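Local coordinates for avidin-related protein 2 (Gallus gallus, PDB 1WBI) that binds biotin in a pocket at one end of a beta-barrel subunit of a tetramer, at residues 33-38 and 47-52; 15-20 and 117-122. All coordinates share one frame; numbering follows the deposited sequence. Where two conformers were deposited one is given.

Both contacts are partly buried and illustrate how a beta-barrel divides its work between framework and pocket. Interaction 1 joins the neighbouring strands 31-37 and 50-56 by regular antiparallel backbone bonds, with Tyr36 turned to the interior and Leu49 and Ile37 on the exposed side. Interaction 2 closes the barrel between its first and last strands; there a turn and the side chains of Asn15, Asp16 and Asn119 carry most of the polar bonding. The two meet where Ile37 N approaches Ile20 O and Tyr36 packs against Phe121. Both also reach the ureido group of the same biotin: residues 33-38 contact its oxygen and one nitrogen, residues 15-20 the oxygen, and residues 117-122 the other nitrogen.

Interaction 1. Residues 33-38 and 47-52; sequences DGTYIT and ITLSPL. With BTN (biotin), chain I.
Tyr36 and Ser50 form an antiparallel hydrogen-bonded pair, in which Tyr36 N donates to Ser50 O at 2.7 Å. From this backbone the tyrosine can be followed outward. Tyr36 CB lies 3.6 Å from Ser50 O, and CG stands anti to the backbone N (chi1 -154°), which leads the ring away from strand 50-56. Tyr36 CD1 still brushes Leu52 CD2 at 4.3 Å; farther out, CE2 and CZ approach the ureido oxygen of biotin, and Tyr36 OH donates to biotin O3 at 2.7 Å, with O3 in the ring plane at its edge. Phe80 and Trp71 also meet the ring. This is the avidin barrel at work: inward residues of a meandering antiparallel sheet line the ligand pocket at its end. Beyond the strand pairing the two segments draw apart, and one water bridges Tyr36 O, Thr38 N and Thr48 O. Thr38 OG1, anti to its own backbone N, accepts a nearly straight hydrogen bond from biotin N2 (3.1 Å, 177°) and is also hydrogen-bonded to Val40 O. On the exposed side of the sheet, Thr35 CG2 packs on Leu49 CB at 3.6 Å.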
ATOM      1  N   ASP A  33     -18.076 -16.781  -3.721  1.00 15.93           N
ATOM      2  CA  ASP A  33     -16.964 -17.465  -4.304  1.00 16.17           C
ATOM      3  C   ASP A  33     -16.957 -17.182  -5.784  1.00 15.25           C
ATOM      4  O   ASP A  33     -17.890 -16.612  -6.339  1.00 16.42           O
ATOM      5  CB  ASP A  33     -16.979 -18.969  -3.968  1.00 17.43           C
ATOM      6  CG  ASP A  33     -18.206 -19.680  -4.506  1.00 21.92           C
ATOM      7  OD1 ASP A  33     -18.384 -19.702  -5.724  1.00 26.82           O
ATOM      8  OD2 ASP A  33     -19.008 -20.189  -3.700  1.00 30.39           O
ATOM      9  N   GLY A  34     -15.887 -17.538  -6.444  1.00 13.44           N
ATOM     10  CA  GLY A  34     -15.810 -17.334  -7.870  1.00 13.09           C
ATOM     11  C   GLY A  34     -14.484 -17.848  -8.399  1.00 12.53           C
ATOM     12  O   GLY A  34     -13.708 -18.520  -7.685  1.00 12.49           O
ATOM     13  N   THR A  35     -14.223 -17.505  -9.651  1.00 13.67           N
ATOM     14  CA  THR A  35     -13.020 -17.879 -10.375  1.00 13.14           C
ATOM     15  C   THR A  35     -12.401 -16.642 -11.011  1.00 13.00           C
ATOM     16  O   THR A  35     -13.110 -15.820 -11.608  1.00 12.78           O
ATOM     17  CB  THR A  35     -13.344 -18.896 -11.499  1.00 13.71           C
ATOM     18  OG1 THR A  35     -13.894 -20.080 -10.895  1.00 15.61           O
ATOM     19  CG2 THR A  35     -12.090 -19.230 -12.313  1.00 15.46           C
ATOM     20  N   TYR A  36     -11.092 -16.498 -10.838  1.00 12.22           N
ATOM     21  CA  TYR A  36     -10.293 -15.411 -11.348  1.00 13.21           C
ATOM     22  C   TYR A  36      -9.385 -15.901 -12.439  1.00 14.25           C
ATOM     23  O   TYR A  36      -8.665 -16.876 -12.242  1.00 14.88           O
ATOM     24  CB  TYR A  36      -9.429 -14.803 -10.204  1.00 12.81           C
ATOM     25  CG  TYR A  36      -9.051 -13.352 -10.407  1.00 10.54           C
ATOM     26  CD1 TYR A  36      -9.794 -12.345  -9.787  1.00 11.28           C
ATOM     27  CD2 TYR A  36      -7.991 -12.978 -11.217  1.00 10.01           C
ATOM     28  CE1 TYR A  36      -9.475 -11.020  -9.969  1.00 10.24           C
ATOM     29  CE2 TYR A  36      -7.645 -11.642 -11.390  1.00 11.08           C
ATOM     30  CZ  TYR A  36      -8.396 -10.651 -10.761  1.00 11.15           C
ATOM     31  OH  TYR A  36      -8.040  -9.330 -10.975  1.00 10.68           O
ATOM     32  N   ILE A  37      -9.400 -15.218 -13.559  1.00 14.82           N
ATOM     33  CA  ILE A  37      -8.535 -15.502 -14.671  1.00 16.14           C
ATOM     34  C   ILE A  37      -7.656 -14.299 -14.903  1.00 14.63           C
ATOM     35  O   ILE A  37      -8.082 -13.327 -15.525  1.00 14.30           O
ATOM     36  CB  ILE A  37      -9.348 -15.796 -15.935  1.00 17.70           C
ATOM     37  CG1 ILE A  37     -10.429 -16.825 -15.652  1.00 20.68           C
ATOM     38  CG2 ILE A  37      -8.379 -16.238 -17.033  1.00 19.29           C
ATOM     39  CD1 ILE A  37     -11.506 -16.862 -16.777  1.00 21.91           C
ATOM     40  N   THR A  38      -6.451 -14.293 -14.352  1.00 13.82           N
ATOM     41  CA  THR A  38      -5.548 -13.179 -14.529  1.00 14.41           C
ATOM     42  C   THR A  38      -4.972 -13.154 -15.941  1.00 15.14           C
ATOM     43  O   THR A  38      -4.752 -14.240 -16.536  1.00 17.17           O
ATOM     44  CB  THR A  38      -4.386 -13.116 -13.463  1.00 13.55           C
ATOM     45  OG1 THR A  38      -3.633 -11.916 -13.600  1.00 14.55           O
ATOM     46  CG2 THR A  38      -3.429 -14.353 -13.544  1.00 14.61           C
ATOM     47  N   ILE A  47      -0.096 -19.423 -16.143  1.00 18.48           N
ATOM     48  CA  ILE A  47      -1.426 -18.977 -15.717  1.00 18.88           C
ATOM     49  C   ILE A  47      -2.502 -20.032 -15.943  1.00 18.33           C
ATOM     50  O   ILE A  47      -2.561 -20.665 -17.007  1.00 19.59           O
ATOM     51  CB  ILE A  47      -1.856 -17.666 -16.397  1.00 18.95           C
ATOM     52  CG1 ILE A  47      -0.940 -16.525 -15.955  1.00 19.19           C
ATOM     53  CG2 ILE A  47      -3.320 -17.351 -16.025  1.00 20.52           C
ATOM     54  CD1 ILE A  47      -1.034 -15.269 -16.756  1.00 19.11           C
ATOM     55  N   THR A  48      -3.348 -20.247 -14.940  1.00 16.47           N
ATOM     56  CA  THR A  48      -4.549 -21.018 -15.054  1.00 17.16           C
ATOM     57  C   THR A  48      -5.570 -20.344 -14.153  1.00 16.38           C
ATOM     58  O   THR A  48      -5.224 -19.499 -13.285  1.00 15.98           O
ATOM     59  CB  THR A  48      -4.373 -22.530 -14.614  1.00 17.46           C
ATOM     60  OG1 THR A  48      -5.588 -23.302 -14.865  1.00 21.58           O
ATOM     61  CG2 THR A  48      -4.025 -22.601 -13.128  1.00 19.75           C
ATOM     62  N   LEU A  49      -6.820 -20.721 -14.322  1.00 16.48           N
ATOM     63  CA  LEU A  49      -7.893 -20.183 -13.501  1.00 16.24           C
ATOM     64  C   LEU A  49      -7.620 -20.494 -12.021  1.00 15.49           C
ATOM     65  O   LEU A  49      -6.939 -21.475 -11.670  1.00 15.13           O
ATOM     66  CB  LEU A  49      -9.257 -20.695 -14.005  1.00 18.43           C
ATOM     67  CG  LEU A  49      -9.523 -22.186 -13.843  1.00 18.00           C
ATOM     68  CD1 LEU A  49     -10.055 -22.524 -12.474  1.00 20.60           C
ATOM     69  CD2 LEU A  49     -10.558 -22.636 -14.896  1.00 16.83           C
ATOM     70  N   SER A  50      -8.103 -19.613 -11.128  1.00 13.91           N
ATOM     71  CA  SER A  50      -7.816 -19.701  -9.716  1.00 13.12           C
ATOM     72  C   SER A  50      -9.013 -19.251  -8.922  1.00 12.77           C
ATOM     73  O   SER A  50      -9.728 -18.326  -9.350  1.00 12.33           O
ATOM     74  CB  SER A  50      -6.595 -18.852  -9.332  1.00 12.48           C
ATOM     75  OG  SER A  50      -5.408 -19.229  -9.977  1.00 12.37           O
ATOM     76  N   PRO A  51      -9.262 -19.904  -7.784  1.00 11.81           N
ATOM     77  CA  PRO A  51     -10.427 -19.656  -6.950  1.00 12.03           C
ATOM     78  C   PRO A  51     -10.320 -18.363  -6.119  1.00 11.65           C
ATOM     79  O   PRO A  51      -9.235 -18.003  -5.652  1.00 12.18           O
ATOM     80  CB  PRO A  51     -10.459 -20.886  -6.020  1.00 12.14           C
ATOM     81  CG  PRO A  51      -9.093 -21.278  -5.907  1.00 11.24           C
ATOM     82  CD  PRO A  51      -8.430 -20.978  -7.228  1.00 12.12           C
ATOM     83  N   LEU A  52     -11.456 -17.710  -5.948  1.00 11.89           N
ATOM     84  CA  LEU A  52     -11.549 -16.601  -5.033  1.00 12.41           C
ATOM     85  C   LEU A  52     -12.673 -16.812  -4.032  1.00 13.02           C
ATOM     86  O   LEU A  52     -13.627 -17.600  -4.253  1.00 12.74           O
ATOM     87  CB  LEU A  52     -11.725 -15.306  -5.793  1.00 12.19           C
ATOM     88  CG  LEU A  52     -13.090 -15.071  -6.450  1.00 12.27           C
ATOM     89  CD1 LEU A  52     -14.041 -14.352  -5.548  1.00 13.10           C
ATOM     90  CD2 LEU A  52     -12.976 -14.331  -7.745  1.00 12.47           C
TER
HETATM   91  C11 BTN I1001       1.278 -14.755  -9.750  1.00 14.36           C
HETATM   92  O11 BTN I1001       1.959 -15.714  -9.272  1.00 15.64           O
HETATM   93  O12 BTN I1001       1.882 -13.824 -10.354  1.00 14.66           O
HETATM   94  C10 BTN I1001      -0.200 -14.806  -9.547  1.00 13.71           C
HETATM   95  C9  BTN I1001      -0.970 -13.800 -10.367  1.00 11.81           C
HETATM   96  C8  BTN I1001      -0.960 -12.384  -9.751  1.00 10.41           C
HETATM   97  C7  BTN I1001      -1.842 -11.450 -10.590  1.00 11.59           C
HETATM   98  C2  BTN I1001      -2.021 -10.006 -10.023  1.00  9.92           C
HETATM   99  S1  BTN I1001      -3.113  -9.897  -8.666  1.00 10.03           S
HETATM  100  C6  BTN I1001      -3.065  -8.100  -8.795  1.00 10.80           C
HETATM  101  C5  BTN I1001      -3.069  -7.791 -10.284  1.00  8.38           C
HETATM  102  N1  BTN I1001      -4.406  -7.678 -10.780  1.00  9.89           N
HETATM  103  C3  BTN I1001      -4.628  -8.643 -11.674  1.00  9.37           C
HETATM  104  O3  BTN I1001      -5.794  -8.775 -12.312  1.00 10.29           O
HETATM  105  N2  BTN I1001      -3.622  -9.443 -11.807  1.00  9.97           N
HETATM  106  C4  BTN I1001      -2.496  -8.985 -11.046  1.00 10.22           C
HETATM  107  O   HOH W   1      -6.008 -16.836 -12.886  1.00 14.39           O

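Interaction 2. Residues 15-20 and 117-122. With BTN (biotin), chain I.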
ATOM      1  N   ASN A  15     -11.191  -6.358 -15.733  1.00 12.52           N
ATOM      2  CA  ASN A  15     -10.433  -5.224 -15.198  1.00 12.95           C
ATOM      3  C   ASN A  15      -9.469  -4.620 -16.163  1.00 13.19           C
ATOM      4  O   ASN A  15      -9.315  -5.129 -17.315  1.00 12.52           O
ATOM      5  CB  ASN A  15      -9.778  -5.541 -13.827  1.00 12.98           C
ATOM      6  CG  ASN A  15      -8.510  -6.395 -13.906  1.00 13.33           C
ATOM      7  OD1 ASN A  15      -7.867  -6.533 -14.953  1.00 13.04           O
ATOM      8  ND2 ASN A  15      -8.148  -6.965 -12.770  1.00 11.66           N
ATOM      9  N   ASP A  16      -8.819  -3.544 -15.715  1.00 12.52           N
ATOM     10  CA  ASP A  16      -7.958  -2.738 -16.586  1.00 14.25           C
ATOM     11  C   ASP A  16      -6.617  -3.393 -16.936  1.00 14.88           C
ATOM     12  O   ASP A  16      -5.858  -2.813 -17.714  1.00 18.73           O
ATOM     13  CB  ASP A  16      -7.710  -1.380 -15.948  0.50 14.12           C
ATOM     14  CG  ASP A  16      -7.108  -1.511 -14.567  0.50 14.62           C
ATOM     15  OD1 ASP A  16      -7.800  -2.064 -13.667  0.50 12.04           O
ATOM     16  OD2 ASP A  16      -5.952  -1.079 -14.402  0.50 19.57           O
ATOM     17  N   LEU A  17      -6.301  -4.554 -16.388  1.00 14.74           N
ATOM     18  CA  LEU A  17      -5.149  -5.320 -16.857  1.00 15.37           C
ATOM     19  C   LEU A  17      -5.557  -6.433 -17.800  1.00 15.61           C
ATOM     20  O   LEU A  17      -4.712  -7.210 -18.221  1.00 18.86           O
ATOM     21  CB  LEU A  17      -4.378  -5.923 -15.685  1.00 15.32           C
ATOM     22  CG  LEU A  17      -3.652  -4.915 -14.815  1.00 15.80           C
ATOM     23  CD1 LEU A  17      -3.130  -5.573 -13.567  1.00 13.52           C
ATOM     24  CD2 LEU A  17      -2.476  -4.209 -15.542  1.00 19.77           C
ATOM     25  N   GLY A  18      -6.831  -6.519 -18.181  1.00 14.85           N
ATOM     26  CA  GLY A  18      -7.315  -7.618 -19.006  1.00 14.71           C
ATOM     27  C   GLY A  18      -7.752  -8.869 -18.275  1.00 15.45           C
ATOM     28  O   GLY A  18      -8.142  -9.856 -18.877  1.00 15.25           O
ATOM     29  N   SER A  19      -7.711  -8.856 -16.940  1.00 13.15           N
ATOM     30  CA  SER A  19      -8.156  -9.969 -16.192  1.00 12.86           C
ATOM     31  C   SER A  19      -9.688 -10.056 -16.162  1.00 12.84           C
ATOM     32  O   SER A  19     -10.383  -9.094 -16.490  1.00 12.89           O
ATOM     33  CB  SER A  19      -7.608  -9.922 -14.759  1.00 11.92           C
ATOM     34  OG  SER A  19      -6.211  -9.885 -14.749  1.00 12.78           O
ATOM     35  N   ILE A  20     -10.198 -11.235 -15.835  1.00 12.96           N
ATOM     36  CA  ILE A  20     -11.623 -11.509 -15.757  1.00 13.91           C
ATOM     37  C   ILE A  20     -11.895 -12.248 -14.467  1.00 13.92           C
ATOM     38  O   ILE A  20     -11.067 -13.087 -14.027  1.00 14.12           O
ATOM     39  CB  ILE A  20     -12.106 -12.398 -16.964  1.00 14.44           C
ATOM     40  CG1 ILE A  20     -11.789 -11.719 -18.291  1.00 16.13           C
ATOM     41  CG2 ILE A  20     -13.602 -12.717 -16.869  1.00 16.63           C
ATOM     42  CD1 ILE A  20     -11.534 -12.714 -19.463  1.00 18.83           C
ATOM     43  N   GLY A 117      -1.062  -2.479  -5.598  1.00  9.21           N
ATOM     44  CA  GLY A 117      -1.557  -1.799  -6.790  1.00  9.51           C
ATOM     45  C   GLY A 117      -3.055  -1.596  -6.751  1.00 10.13           C
ATOM     46  O   GLY A 117      -3.694  -1.597  -5.683  1.00  9.17           O
ATOM     47  N   ASN A 118      -3.615  -1.338  -7.904  1.00  9.92           N
ATOM     48  CA  ASN A 118      -4.998  -0.947  -8.064  1.00 10.37           C
ATOM     49  C   ASN A 118      -5.605  -1.636  -9.259  1.00 10.96           C
ATOM     50  O   ASN A 118      -4.906  -2.053 -10.195  1.00 11.95           O
ATOM     51  CB  ASN A 118      -5.080   0.572  -8.256  1.00 10.66           C
ATOM     52  CG  ASN A 118      -4.174   1.078  -9.366  1.00 13.78           C
ATOM     53  OD1 ASN A 118      -2.993   1.341  -9.166  1.00 22.62           O
ATOM     54  ND2 ASN A 118      -4.742   1.225 -10.535  1.00 23.29           N
ATOM     55  N   ASN A 119      -6.924  -1.701  -9.286  1.00 11.05           N
ATOM     56  CA  ASN A 119      -7.634  -2.185 -10.457  1.00 11.09           C
ATOM     57  C   ASN A 119      -9.034  -1.636 -10.440  1.00 11.53           C
ATOM     58  O   ASN A 119      -9.696  -1.613  -9.390  1.00 10.38           O
ATOM     59  CB  ASN A 119      -7.744  -3.699 -10.507  1.00 11.34           C
ATOM     60  CG  ASN A 119      -6.542  -4.410 -11.120  1.00 12.16           C
ATOM     61  OD1 ASN A 119      -6.041  -5.312 -10.517  1.00 10.27           O
ATOM     62  ND2 ASN A 119      -6.189  -4.102 -12.381  1.00 11.95           N
ATOM     63  N   ASP A 120      -9.519  -1.243 -11.593  1.00 10.83           N
ATOM     64  CA  ASP A 120     -10.934  -0.909 -11.767  1.00 11.89           C
ATOM     65  C   ASP A 120     -11.604  -2.038 -12.550  1.00 11.56           C
ATOM     66  O   ASP A 120     -11.058  -2.502 -13.586  1.00 12.48           O
ATOM     67  CB  ASP A 120     -11.103   0.362 -12.553  1.00 12.52           C
ATOM     68  CG  ASP A 120     -10.605   1.603 -11.799  1.00 17.08           C
ATOM     69  OD1 ASP A 120     -10.277   1.550 -10.616  1.00 21.11           O
ATOM     70  OD2 ASP A 120     -10.662   2.671 -12.428  1.00 25.11           O
ATOM     71  N   PHE A 121     -12.751  -2.502 -12.087  1.00 11.78           N
ATOM     72  CA  PHE A 121     -13.513  -3.556 -12.760  1.00 12.23           C
ATOM     73  C   PHE A 121     -14.828  -2.995 -13.268  1.00 12.97           C
ATOM     74  O   PHE A 121     -15.464  -2.175 -12.585  1.00 11.65           O
ATOM     75  CB  PHE A 121     -13.857  -4.714 -11.836  1.00 11.59           C
ATOM     76  CG  PHE A 121     -12.664  -5.502 -11.292  1.00 11.02           C
ATOM     77  CD1 PHE A 121     -12.390  -6.776 -11.766  1.00 11.16           C
ATOM     78  CD2 PHE A 121     -11.852  -4.981 -10.295  1.00 11.29           C
ATOM     79  CE1 PHE A 121     -11.365  -7.533 -11.232  1.00 11.79           C
ATOM     80  CE2 PHE A 121     -10.829  -5.701  -9.775  1.00 10.39           C
ATOM     81  CZ  PHE A 121     -10.558  -6.998 -10.243  1.00 11.74           C
ATOM     82  N   THR A 122     -15.258  -3.491 -14.416  1.00 13.04           N
ATOM     83  CA  THR A 122     -16.586  -3.192 -14.977  1.00 14.17           C
ATOM     84  C   THR A 122     -17.246  -4.503 -15.354  1.00 14.26           C
ATOM     85  O   THR A 122     -16.578  -5.533 -15.558  1.00 13.09           O
ATOM     86  CB  THR A 122     -16.503  -2.286 -16.197  1.00 15.03           C
ATOM     87  OG1 THR A 122     -15.551  -2.830 -17.111  1.00 18.95           O
ATOM     88  CG2 THR A 122     -16.067  -0.872 -15.791  1.00 17.71           C
TER
HETATM   89  C11 BTN I1001       1.278 -14.755  -9.750  1.00 14.36           C
HETATM   90  O11 BTN I1001       1.959 -15.714  -9.272  1.00 15.64           O
HETATM   91  O12 BTN I1001       1.882 -13.824 -10.354  1.00 14.66           O
HETATM   92  C10 BTN I1001      -0.200 -14.806  -9.547  1.00 13.71           C
HETATM   93  C9  BTN I1001      -0.970 -13.800 -10.367  1.00 11.81           C
HETATM   94  C8  BTN I1001      -0.960 -12.384  -9.751  1.00 10.41           C
HETATM   95  C7  BTN I1001      -1.842 -11.450 -10.590  1.00 11.59           C
HETATM   96  C2  BTN I1001      -2.021 -10.006 -10.023  1.00  9.92           C
HETATM   97  S1  BTN I1001      -3.113  -9.897  -8.666  1.00 10.03           S
HETATM   98  C6  BTN I1001      -3.065  -8.100  -8.795  1.00 10.80           C
HETATM   99  C5  BTN I1001      -3.069  -7.791 -10.284  1.00  8.38           C
HETATM  100  N1  BTN I1001      -4.406  -7.678 -10.780  1.00  9.89           N
HETATM  101  C3  BTN I1001      -4.628  -8.643 -11.674  1.00  9.37           C
HETATM  102  O3  BTN I1001      -5.794  -8.775 -12.312  1.00 10.29           O
HETATM  103  N2  BTN I1001      -3.622  -9.443 -11.807  1.00  9.97           N
HETATM  104  C4  BTN I1001      -2.496  -8.985 -11.046  1.00 10.22           C
HETATM  105  O   HOH W   2      -3.858  -1.773 -12.658  1.00 34.02           O
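Asn15 and Phe121 meet as an antiparallel non-hydrogen-bonded pair, and the packing between their side chains is close. Asn15 CB sits over one face of the Phe121 ring, 3.6 Å from the ring centroid, a CH-pi contact. Its CG lies between the backbone N and the carbonyl carbon (chi1 77°), bringing the amide across that of Asn119: the two planes are 13° apart and stacked, with Asn15 ND2 3.4 Å from Asn119 CG. The Asn15 amide is held at its oxygen: Leu17 N, in an Asx turn, and Ser19 N reach OD1 from opposite faces of its plane, at 2.9 Å from Leu17 N to Asn15 OD1, while a type I turn runs from Asn15 to Gly18.

The Asp16 side is looser and more open to solvent. In one of two deposited conformers, Asp16 OD1 accepts from Asn119 ND2 at 2.9 Å and from Asp120 N, again from opposite faces, and a water joins OD2 to Asn118 O; these links are correspondingly less certain. The backbone bond from Asp16 N to Asp120 O is weak. The carboxylate of Asp120 forms a salt bridge with Lys95.

The inner side ends at biotin. Asn119 OD1 accepts from biotin N1 at 2.9 Å; Asn15 ND2 donates to biotin O3 at 3.0 Å and 169°, and Ser19 OG donates to the same oxygen at 2.7 Å. Leu17 CD1 lies beside biotin N1, and the same side chain packs on Trp111 of a neighbouring subunit. With Tyr36 as third donor, this grip on O3, which would be expected to polarise the ureido carbonyl much as an oxyanion hole does, is characteristic of the avidin-family biotin site.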